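Local coordinates for hypothetical membrane protein (Corynebacterium glutamicum, PDB 6JSA), which binds heme through its C-terminal HtaA domain, the part in this crystal, and probably hands heme on within the corynebacterial heme-uptake machinery, at residues A[16-21]-A[67-72]; A[29-32]-A[37-40]. All blocks are in the same frame, centred on the assembly; numbering follows the deposited sequence. Where two conformers were deposited one is given.

Contact 1 (A[16-21]-A[67-72]); sequences ASFQNY and IHFTGH. With HEM (protoporphyrin IX containing Fe), chain B.
Tyr21 OH receives a hydrogen bond from His72 NE2 at 2.6 Å. The same oxygen binds the heme iron, with Tyr21 OH 2.1 Å from HEM FE. The N-H...O angle is 154° and the phenolic oxygen lies almost in the imidazole plane, so the N-H meets it from the ring edge. The two rings sit rim to rim, neither over the face of the other. CG of Tyr21 stands anti to the backbone N (chi1 161°), and the ring reaches out from the helix with one face against the porphyrin near HEM C4D. His72 lays a face over pyrrole B, where CE1 comes 3.3 Å from HEM C2B. Tyrosine as axial ligand with a histidine hydrogen-bonded to its oxygen is an arrangement familiar from other bacterial heme carriers; the bond would probably draw charge from the tyrosine oxygen and temper its donation to iron. Here helix 16-23 supplies the tyrosine, and the histidine directly follows Gly71 of strand 66-71, both within the HtaA domain. Behind the iron site the packing is close and apolar: Phe18 points CE2 at the centre of the Phe69 ring, 3.7 Å from Phe69 CG, in a T-shaped pair with planes at 73°. Ile67 CG2 lies over the opposite face of Phe69, and Phe146 and Tyr150 also meet Phe18. At the partly exposed start of the helix Ser17 has no contact with 67-72 and turns to the heme: its OG donates a hydrogen bond of 2.6 Å to propionate atom HEM O2D and is also hydrogen-bonded to Lys15 NZ.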
loop_
_atom_site.group_PDB
_atom_site.type_symbol
_atom_site.label_atom_id
_atom_site.label_comp_id
_atom_site.label_asym_id
_atom_site.label_seq_id
_atom_site.Cartn_x
_atom_site.Cartn_y
_atom_site.Cartn_z
ATOM N N ALA A 16 -10.610 -4.029 -2.712
ATOM C CA ALA A 16 -11.836 -3.547 -3.348
ATOM C C ALA A 16 -13.037 -3.689 -2.420
ATOM O O ALA A 16 -13.862 -2.770 -2.309
ATOM C CB ALA A 16 -12.089 -4.281 -4.661
ATOM N N SER A 17 -13.152 -4.831 -1.734
ATOM C CA SER A 17 -14.297 -5.017 -0.851
ATOM C C SER A 17 -14.259 -4.045 0.322
ATOM O O SER A 17 -15.311 -3.661 0.842
ATOM C CB SER A 17 -14.391 -6.476 -0.392
ATOM O OG SER A 17 -13.286 -6.842 0.410
ATOM N N PHE A 18 -13.062 -3.638 0.759
ATOM C CA PHE A 18 -12.963 -2.613 1.796
ATOM C C PHE A 18 -13.460 -1.262 1.294
ATOM O O PHE A 18 -14.195 -0.569 2.004
ATOM C CB PHE A 18 -11.528 -2.504 2.314
ATOM C CG PHE A 18 -11.379 -1.577 3.488
ATOM C CD1 PHE A 18 -11.989 -1.885 4.696
ATOM C CD2 PHE A 18 -10.635 -0.413 3.390
ATOM C CE1 PHE A 18 -11.858 -1.057 5.794
ATOM C CE2 PHE A 18 -10.495 0.430 4.484
ATOM C CZ PHE A 18 -11.112 0.106 5.692
ATOM N N GLN A 19 -13.083 -0.874 0.071
ATOM C CA GLN A 19 -13.619 0.360 -0.505
ATOM C C GLN A 19 -15.138 0.330 -0.529
ATOM O O GLN A 19 -15.799 1.310 -0.166
ATOM C CB GLN A 19 -13.133 0.540 -1.937
ATOM C CG GLN A 19 -11.684 0.913 -2.106
ATOM C CD GLN A 19 -11.325 1.008 -3.576
ATOM O OE1 GLN A 19 -12.169 1.333 -4.411
ATOM N NE2 GLN A 19 -10.081 0.703 -3.904
ATOM N N ASN A 20 -15.707 -0.782 -0.991
ATOM C CA ASN A 20 -17.152 -0.852 -1.146
ATOM C C ASN A 20 -17.845 -0.870 0.203
ATOM O O ASN A 20 -18.943 -0.323 0.337
ATOM C CB ASN A 20 -17.522 -2.070 -1.994
ATOM C CG ASN A 20 -16.962 -1.979 -3.403
ATOM O OD1 ASN A 20 -16.661 -0.883 -3.889
ATOM N ND2 ASN A 20 -16.827 -3.118 -4.070
ATOM N N TYR A 21 -17.205 -1.469 1.207
ATOM C CA TYR A 21 -17.714 -1.405 2.570
ATOM C C TYR A 21 -17.675 0.026 3.099
ATOM O O TYR A 21 -18.670 0.530 3.638
ATOM C CB TYR A 21 -16.892 -2.347 3.448
ATOM C CG TYR A 21 -16.997 -2.077 4.923
ATOM C CD1 TYR A 21 -18.184 -2.306 5.609
ATOM C CD2 TYR A 21 -15.904 -1.600 5.635
ATOM C CE1 TYR A 21 -18.271 -2.065 6.959
ATOM C CE2 TYR A 21 -15.979 -1.362 6.985
ATOM C CZ TYR A 21 -17.169 -1.590 7.637
ATOM O OH TYR A 21 -17.254 -1.335 8.968
ATOM N N ILE A 67 -3.842 8.209 2.636
ATOM C CA ILE A 67 -5.257 7.894 2.499
ATOM C C ILE A 67 -5.841 7.870 3.901
ATOM O O ILE A 67 -5.251 7.270 4.807
ATOM C CB ILE A 67 -5.452 6.512 1.852
ATOM C CG1 ILE A 67 -4.679 6.404 0.535
ATOM C CG2 ILE A 67 -6.944 6.223 1.683
ATOM C CD1 ILE A 67 -4.503 4.980 0.094
ATOM N N HIS A 68 -7.008 8.489 4.075
ATOM C CA HIS A 68 -7.666 8.565 5.378
ATOM C C HIS A 68 -9.086 8.025 5.226
ATOM O O HIS A 68 -9.963 8.704 4.680
ATOM C CB HIS A 68 -7.671 10.002 5.884
ATOM C CG HIS A 68 -8.041 10.133 7.327
ATOM N ND1 HIS A 68 -7.966 11.328 8.007
ATOM C CD2 HIS A 68 -8.487 9.218 8.223
ATOM C CE1 HIS A 68 -8.349 11.145 9.258
ATOM N NE2 HIS A 68 -8.670 9.874 9.415
ATOM N N PHE A 69 -9.313 6.798 5.703
ATOM C CA PHE A 69 -10.638 6.180 5.686
ATOM C C PHE A 69 -11.384 6.535 6.964
ATOM O O PHE A 69 -10.804 6.525 8.052
ATOM C CB PHE A 69 -10.513 4.657 5.642
ATOM C CG PHE A 69 -9.861 4.109 4.399
ATOM C CD1 PHE A 69 -10.579 3.976 3.220
ATOM C CD2 PHE A 69 -8.540 3.678 4.429
ATOM C CE1 PHE A 69 -9.996 3.439 2.092
ATOM C CE2 PHE A 69 -7.949 3.145 3.297
ATOM C CZ PHE A 69 -8.676 3.025 2.130
ATOM N N THR A 70 -12.681 6.816 6.837
ATOM C CA THR A 70 -13.535 7.027 8.002
ATOM C C THR A 70 -14.860 6.309 7.801
ATOM O O THR A 70 -15.281 6.039 6.675
ATOM C CB THR A 70 -13.796 8.514 8.262
ATOM O OG1 THR A 70 -14.388 9.101 7.101
ATOM C CG2 THR A 70 -12.506 9.239 8.607
ATOM N N GLY A 71 -15.514 6.005 8.917
ATOM C CA GLY A 71 -16.802 5.330 8.881
ATOM C C GLY A 71 -17.371 5.242 10.279
ATOM O O GLY A 71 -16.696 5.548 11.268
ATOM N N HIS A 72 -18.631 4.813 10.349
ATOM C CA HIS A 72 -19.302 4.581 11.629
ATOM C C HIS A 72 -19.218 5.803 12.545
ATOM O O HIS A 72 -18.844 5.709 13.718
ATOM C CB HIS A 72 -18.752 3.333 12.314
ATOM C CG HIS A 72 -18.973 2.075 11.536
ATOM N ND1 HIS A 72 -20.196 1.440 11.482
ATOM C CD2 HIS A 72 -18.132 1.341 10.772
ATOM C CE1 HIS A 72 -20.092 0.359 10.730
ATOM N NE2 HIS A 72 -18.851 0.278 10.285
HETATM C CHA HEM B . -17.021 -5.266 7.874
HETATM C CHB HEM B . -19.674 -3.508 11.512
HETATM C CHC HEM B . -15.934 -0.769 12.902
HETATM C CHD HEM B . -13.171 -2.814 9.509
HETATM C C1A HEM B . -18.075 -5.002 8.716
HETATM C C2A HEM B . -19.414 -5.543 8.586
HETATM C C3A HEM B . -20.157 -5.063 9.586
HETATM C C4A HEM B . -19.295 -4.214 10.393
HETATM C CMA HEM B . -21.655 -5.344 9.861
HETATM C CAA HEM B . -19.866 -6.451 7.434
HETATM C CBA HEM B . -20.087 -5.511 6.242
HETATM C CGA HEM B . -20.451 -6.264 4.989
HETATM O O1A HEM B . -20.174 -7.483 4.903
HETATM O O2A HEM B . -21.007 -5.634 4.057
HETATM C C1B HEM B . -18.919 -2.567 12.174
HETATM C C2B HEM B . -19.380 -1.678 13.220
HETATM C C3B HEM B . -18.342 -0.921 13.613
HETATM C C4B HEM B . -17.199 -1.314 12.811
HETATM C CMB HEM B . -20.826 -1.678 13.743
HETATM C CAB HEM B . -18.254 0.191 14.683
HETATM C CBB HEM B . -19.283 0.692 15.377
HETATM C C1C HEM B . -14.844 -1.104 12.130
HETATM C C2C HEM B . -13.498 -0.604 12.321
HETATM C C3C HEM B . -12.731 -1.140 11.368
HETATM C C4C HEM B . -13.561 -2.028 10.568
HETATM C CMC HEM B . -13.063 0.403 13.407
HETATM C CAC HEM B . -11.217 -0.874 11.194
HETATM C CBC HEM B . -10.686 -0.698 9.972
HETATM C C1D HEM B . -13.973 -3.670 8.794
HETATM C C2D HEM B . -13.533 -4.497 7.698
HETATM C C3D HEM B . -14.587 -5.172 7.243
HETATM C C4D HEM B . -15.740 -4.786 8.029
HETATM C CMD HEM B . -12.088 -4.570 7.179
HETATM C CAD HEM B . -14.602 -6.166 6.062
HETATM C CBD HEM B . -15.011 -5.381 4.808
HETATM C CGD HEM B . -14.939 -6.280 3.601
HETATM O O1D HEM B . -15.922 -7.015 3.326
HETATM O O2D HEM B . -13.893 -6.263 2.906
HETATM N NA HEM B . -18.031 -4.192 9.832
HETATM N NB HEM B . -17.584 -2.309 11.940
HETATM N NC HEM B . -14.848 -1.978 11.053
HETATM N ND HEM B . -15.331 -3.866 8.977
HETATM FE FE HEM B . -16.527 -2.850 10.266
#

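Contact 2 (A[29-32]-A[37-40]); sequences GSWT and GFDN
Trp31 and Phe38 bury nearly equal areas and make the whole of this contact, which joins two short strands, 30-34 and 37-39, that follow each other closely in the antiparallel beta fold of the HtaA domain. The strands exchange no hydrogen bond; 30-34 pairs with 66-71 and 37-39 with 42-53, so the link between them is made by side chains. Both side chains leave their backbones toward the other strand. CG of Trp31 lies between its own N and carbonyl carbon (chi1 59°), and with chi2 at 74° the six-membered part of the indole reaches across to Phe38. CZ2 and CH2 do the touching, CZ2 resting over one face of the Phe38 ring toward its rim. The meeting is oblique, with planes at 59° and centroids of the six-membered ring and the phenyl ring 5.0 Å apart. Phe43 of strand 42-53 meets both rings, edge-to-face with Trp31, while Gln19 and Arg23 of helix 16-23 also touch the pair. The result is a small aromatic cluster near the surface, between the helix and the strands and away from the heme. Trp31 CZ2 comes closest at Phe38 CZ, 3.5 Å, with Phe38 CE1 scarcely farther at 3.6 Å.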
loop_
_atom_site.group_PDB
_atom_site.type_symbol
_atom_site.label_atom_id
_atom_site.label_comp_id
_atom_site.label_asym_id
_atom_site.label_seq_id
_atom_site.Cartn_x
_atom_site.Cartn_y
_atom_site.Cartn_z
ATOM N N GLY A 29 -19.348 5.591 5.223
ATOM C CA GLY A 29 -18.092 6.296 5.339
ATOM C C GLY A 29 -17.588 6.861 4.032
ATOM O O GLY A 29 -18.325 6.986 3.048
ATOM N N SER A 30 -16.307 7.194 4.019
ATOM C CA SER A 30 -15.666 7.815 2.868
ATOM C C SER A 30 -14.164 7.748 3.100
ATOM O O SER A 30 -13.691 7.192 4.095
ATOM C CB SER A 30 -16.122 9.265 2.720
ATOM O OG SER A 30 -15.775 9.994 3.881
ATOM N N TRP A 31 -13.412 8.324 2.178
ATOM C CA TRP A 31 -11.991 8.524 2.395
ATOM C C TRP A 31 -11.606 9.887 1.856
ATOM O O TRP A 31 -12.304 10.466 1.018
ATOM C CB TRP A 31 -11.128 7.444 1.745
ATOM C CG TRP A 31 -11.296 7.314 0.267
ATOM C CD1 TRP A 31 -10.819 8.162 -0.694
ATOM C CD2 TRP A 31 -11.949 6.245 -0.427
ATOM N NE1 TRP A 31 -11.154 7.696 -1.938
ATOM C CE2 TRP A 31 -11.848 6.521 -1.806
ATOM C CE3 TRP A 31 -12.626 5.088 -0.014
ATOM C CZ2 TRP A 31 -12.385 5.681 -2.776
ATOM C CZ3 TRP A 31 -13.157 4.250 -0.979
ATOM C CH2 TRP A 31 -13.030 4.550 -2.346
ATOM N N THR A 32 -10.505 10.409 2.376
ATOM C CA THR A 32 -9.875 11.584 1.802
ATOM C C THR A 32 -8.426 11.259 1.473
ATOM O O THR A 32 -7.814 10.357 2.056
ATOM C CB THR A 32 -9.978 12.821 2.711
ATOM O OG1 THR A 32 -9.211 12.610 3.901
ATOM C CG2 THR A 32 -11.433 13.109 3.067
ATOM N N GLY A 37 -3.971 10.020 -5.719
ATOM C CA GLY A 37 -5.124 10.069 -6.591
ATOM C C GLY A 37 -5.958 8.797 -6.524
ATOM O O GLY A 37 -5.723 7.899 -5.711
ATOM N N PHE A 38 -6.943 8.714 -7.420
ATOM C CA PHE A 38 -7.858 7.573 -7.429
ATOM C C PHE A 38 -8.442 7.386 -8.822
ATOM O O PHE A 38 -9.007 8.324 -9.390
ATOM C CB PHE A 38 -8.983 7.766 -6.399
ATOM C CG PHE A 38 -9.887 6.572 -6.242
ATOM C CD1 PHE A 38 -9.453 5.428 -5.580
ATOM C CD2 PHE A 38 -11.170 6.588 -6.763
ATOM C CE1 PHE A 38 -10.300 4.322 -5.429
ATOM C CE2 PHE A 38 -12.018 5.496 -6.608
ATOM C CZ PHE A 38 -11.576 4.362 -5.954
ATOM N N ASP A 39 -8.320 6.176 -9.357
ATOM C CA ASP A 39 -8.799 5.824 -10.687
ATOM C C ASP A 39 -8.786 4.305 -10.782
ATOM O O ASP A 39 -7.951 3.652 -10.147
ATOM C CB ASP A 39 -7.873 6.412 -11.763
ATOM C CG ASP A 39 -8.554 6.576 -13.105
ATOM O OD1 ASP A 39 -9.788 6.752 -13.133
ATOM O OD2 ASP A 39 -7.843 6.534 -14.131
ATOM N N ASN A 40 -9.709 3.749 -11.573
ATOM C CA ASN A 40 -9.795 2.294 -11.739
ATOM C C ASN A 40 -9.951 1.574 -10.399
ATOM O O ASN A 40 -9.449 0.465 -10.220
ATOM C CB ASN A 40 -8.587 1.736 -12.514
ATOM C CG ASN A 40 -8.753 0.272 -12.889
ATOM O OD1 ASN A 40 -9.810 -0.146 -13.354
ATOM N ND2 ASN A 40 -7.707 -0.520 -12.664
#

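The centres of the two contacts lie about 9 Å apart on the same side of the chain's centre, and contact 2 is nested in sequence inside the loop that contact 1 closes: helix 16-23, strands 30-34 and 37-39, and, after strands 42-53 and 58-62, strand 66-71. Strands 30-34 and 66-71 are antiparallel neighbours, probably hydrogen-bonded from His68 N to Thr32 O and from Thr70 N to Ser30 O. Helix 16-23 spans both sites, with Tyr21 at the iron and Gln19 OE1 packed on Phe38 CZ at 3.5 Å. The heme site and the aromatic cluster thus share this helix and this strand pair, although the Trp31 side chain stays about 11 Å from the heme.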